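Local coordinates for mitochondrial RNA-binding protein 2 (Trypanosoma brucei, PDB 2GIA) that binds guide RNA together with mitochondrial RNA-binding protein 1, in a complex implicated in matchmaking between RNAs during mitochondrial RNA editing, at residues L62-R67 against Q177-Q182. Numbering follows the deposited sequence.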
loop_
_atom_site.group_PDB
_atom_site.type_symbol
_atom_site.label_atom_id
_atom_site.label_comp_id
_atom_site.label_asym_id
_atom_site.label_seq_id
_atom_site.Cartn_x
_atom_site.Cartn_y
_atom_site.Cartn_z
ATOM N N LEU D 62 19.743 -15.652 -4.663
ATOM C CA LEU D 62 19.204 -14.813 -5.723
ATOM C C LEU D 62 18.933 -13.484 -5.054
ATOM O O LEU D 62 18.227 -13.431 -4.026
ATOM C CB LEU D 62 17.892 -15.362 -6.295
ATOM C CG LEU D 62 17.299 -14.501 -7.433
ATOM C CD1 LEU D 62 18.149 -14.629 -8.701
ATOM C CD2 LEU D 62 15.894 -14.959 -7.741
ATOM N N ARG D 63 19.543 -12.420 -5.578
ATOM C CA ARG D 63 19.279 -11.109 -5.033
ATOM C C ARG D 63 18.396 -10.487 -6.106
ATOM O O ARG D 63 18.666 -10.637 -7.320
ATOM C CB ARG D 63 20.564 -10.320 -4.834
ATOM C CG ARG D 63 21.522 -10.947 -3.779
ATOM C CD ARG D 63 22.608 -9.946 -3.352
ATOM N NE ARG D 63 22.015 -8.853 -2.579
ATOM C CZ ARG D 63 22.020 -7.563 -2.916
ATOM N NH1 ARG D 63 22.599 -7.145 -4.038
ATOM N NH2 ARG D 63 21.440 -6.674 -2.117
ATOM N N VAL D 64 17.307 -9.856 -5.670
ATOM C CA VAL D 64 16.361 -9.214 -6.592
ATOM C C VAL D 64 16.478 -7.737 -6.349
ATOM O O VAL D 64 16.263 -7.270 -5.233
ATOM C CB VAL D 64 14.884 -9.639 -6.334
ATOM C CG1 VAL D 64 13.953 -8.918 -7.301
ATOM C CG2 VAL D 64 14.744 -11.150 -6.481
ATOM N N LEU D 65 16.827 -6.976 -7.379
ATOM C CA LEU D 65 16.976 -5.545 -7.141
ATOM C C LEU D 65 16.340 -4.674 -8.157
ATOM O O LEU D 65 15.902 -5.138 -9.207
ATOM C CB LEU D 65 18.453 -5.174 -7.021
ATOM C CG LEU D 65 19.477 -5.758 -7.992
ATOM C CD1 LEU D 65 20.353 -4.661 -8.525
ATOM C CD2 LEU D 65 20.335 -6.765 -7.282
ATOM N N HIS D 66 16.276 -3.393 -7.839
ATOM C CA HIS D 66 15.675 -2.451 -8.748
ATOM C C HIS D 66 16.706 -1.387 -9.083
ATOM O O HIS D 66 17.195 -0.674 -8.207
ATOM C CB HIS D 66 14.434 -1.831 -8.132
ATOM C CG HIS D 66 13.646 -1.022 -9.109
ATOM N ND1 HIS D 66 13.616 0.352 -9.078
ATOM C CD2 HIS D 66 12.887 -1.397 -10.169
ATOM C CE1 HIS D 66 12.874 0.795 -10.079
ATOM N NE2 HIS D 66 12.418 -0.248 -10.755
ATOM N N ARG D 67 17.047 -1.261 -10.362
ATOM C CA ARG D 67 18.090 -0.297 -10.724
ATOM C C ARG D 67 17.833 0.290 -12.092
ATOM O O ARG D 67 17.599 -0.449 -13.042
ATOM C CB ARG D 67 19.455 -1.016 -10.690
ATOM C CG ARG D 67 20.677 -0.086 -10.942
ATOM C CD ARG D 67 21.992 -0.850 -10.738
ATOM N NE ARG D 67 22.019 -1.997 -11.629
ATOM C CZ ARG D 67 22.520 -3.185 -11.319
ATOM N NH1 ARG D 67 23.055 -3.404 -10.126
ATOM N NH2 ARG D 67 22.458 -4.161 -12.208
ATOM N N GLN D 177 6.059 -10.225 -4.643
ATOM C CA GLN D 177 4.877 -9.469 -5.053
ATOM C C GLN D 177 4.924 -8.036 -4.476
ATOM O O GLN D 177 4.597 -7.079 -5.176
ATOM C CB GLN D 177 3.581 -10.221 -4.622
ATOM C CG GLN D 177 2.218 -9.753 -5.317
ATOM C CD GLN D 177 1.653 -8.415 -4.787
ATOM O OE1 GLN D 177 1.913 -8.040 -3.650
ATOM N NE2 GLN D 177 0.840 -7.711 -5.610
ATOM N N ARG D 178 5.324 -7.880 -3.209
ATOM C CA ARG D 178 5.386 -6.514 -2.623
ATOM C C ARG D 178 6.520 -5.710 -3.256
ATOM O O ARG D 178 6.396 -4.503 -3.491
ATOM C CB ARG D 178 5.570 -6.576 -1.091
ATOM C CG ARG D 178 4.410 -7.307 -0.355
ATOM C CD ARG D 178 3.021 -6.900 -0.924
ATOM N NE ARG D 178 2.707 -5.456 -0.809
ATOM C CZ ARG D 178 1.732 -4.835 -1.489
ATOM N NH1 ARG D 178 0.970 -5.517 -2.357
ATOM N NH2 ARG D 178 1.452 -3.549 -1.247
ATOM N N PHE D 179 7.647 -6.374 -3.497
ATOM C CA PHE D 179 8.784 -5.706 -4.111
ATOM C C PHE D 179 8.407 -5.162 -5.494
ATOM O O PHE D 179 8.660 -3.996 -5.789
ATOM C CB PHE D 179 9.970 -6.677 -4.254
ATOM C CG PHE D 179 11.176 -6.044 -4.932
ATOM C CD1 PHE D 179 11.365 -6.180 -6.308
ATOM C CD2 PHE D 179 12.106 -5.327 -4.197
ATOM C CE1 PHE D 179 12.475 -5.615 -6.928
ATOM C CE2 PHE D 179 13.236 -4.751 -4.797
ATOM C CZ PHE D 179 13.425 -4.900 -6.173
ATOM N N LEU D 180 7.810 -6.011 -6.335
ATOM C CA LEU D 180 7.388 -5.596 -7.666
ATOM C C LEU D 180 6.311 -4.524 -7.560
ATOM O O LEU D 180 6.251 -3.605 -8.388
ATOM C CB LEU D 180 6.828 -6.781 -8.470
ATOM C CG LEU D 180 7.940 -7.789 -8.836
ATOM C CD1 LEU D 180 7.360 -8.916 -9.610
ATOM C CD2 LEU D 180 9.061 -7.096 -9.643
ATOM N N THR D 181 5.424 -4.652 -6.578
ATOM C CA THR D 181 4.383 -3.603 -6.400
ATOM C C THR D 181 5.059 -2.253 -6.123
ATOM O O THR D 181 4.683 -1.219 -6.726
ATOM C CB THR D 181 3.440 -3.988 -5.261
ATOM O OG1 THR D 181 2.639 -5.111 -5.705
ATOM C CG2 THR D 181 2.483 -2.797 -4.888
ATOM N N GLN D 182 6.044 -2.242 -5.212
ATOM C CA GLN D 182 6.779 -0.978 -4.928
ATOM C C GLN D 182 7.537 -0.526 -6.195
ATOM O O GLN D 182 7.500 0.639 -6.538
ATOM C CB GLN D 182 7.815 -1.170 -3.817
ATOM C CG GLN D 182 7.154 -1.357 -2.442
ATOM C CD GLN D 182 6.673 -0.029 -1.894
ATOM O OE1 GLN D 182 7.463 0.800 -1.447
ATOM N NE2 GLN D 182 5.394 0.181 -1.942
#
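Val64 is the first residue of strand 62-67 to meet helix 177-182, and it does so through one branch: CG1 lies 3.6 Å from CE1 of Phe179, approaching the ring obliquely. That methyl stands anti to the backbone N (chi1 179°), and this turn brings it, rather than CG2, next to the CD1-CE1 side of the ring. At Leu65 the side chain turns away from the helix and the main chain takes over, its carbonyl carbon lying 3.5 Å from Phe179 CZ. The next peptide nitrogen, His66 N, sits at the ring edge, in the plane of the ring and 3.6 Å from the same CZ. From the His66 side chain it is CB that touches, 3.8 Å from CZ. Phe179 has CG anti to its backbone N (chi1 178°), an extended setting that carries the ring across to a strand whose axis is 9.8 Å away and runs nearly parallel, at 7°. This one side chain supplies almost all of the helix's share of a wholly van der Waals contact. Strand 62-67 lies between strands 45-50 and 70-78 of an antiparallel sheet, and Phe46 of the former meets the Phe179 ring edge-to-face. Leu180, the next residue, packs on Phe105, Leu106 and Leu109 of helix 101-109 and on Val71 of strand 70-78. Phe147 and Phe149 of a neighbouring mitochondrial RNA-binding protein 1 chain also meet the Phe179 ring. Helix 170-187 thus lies along one of the chain's two four-stranded antiparallel sheets, with Phe179 bridging helix, sheet and subunit interface, a layout consistent with a Whirly/PC4-like fold.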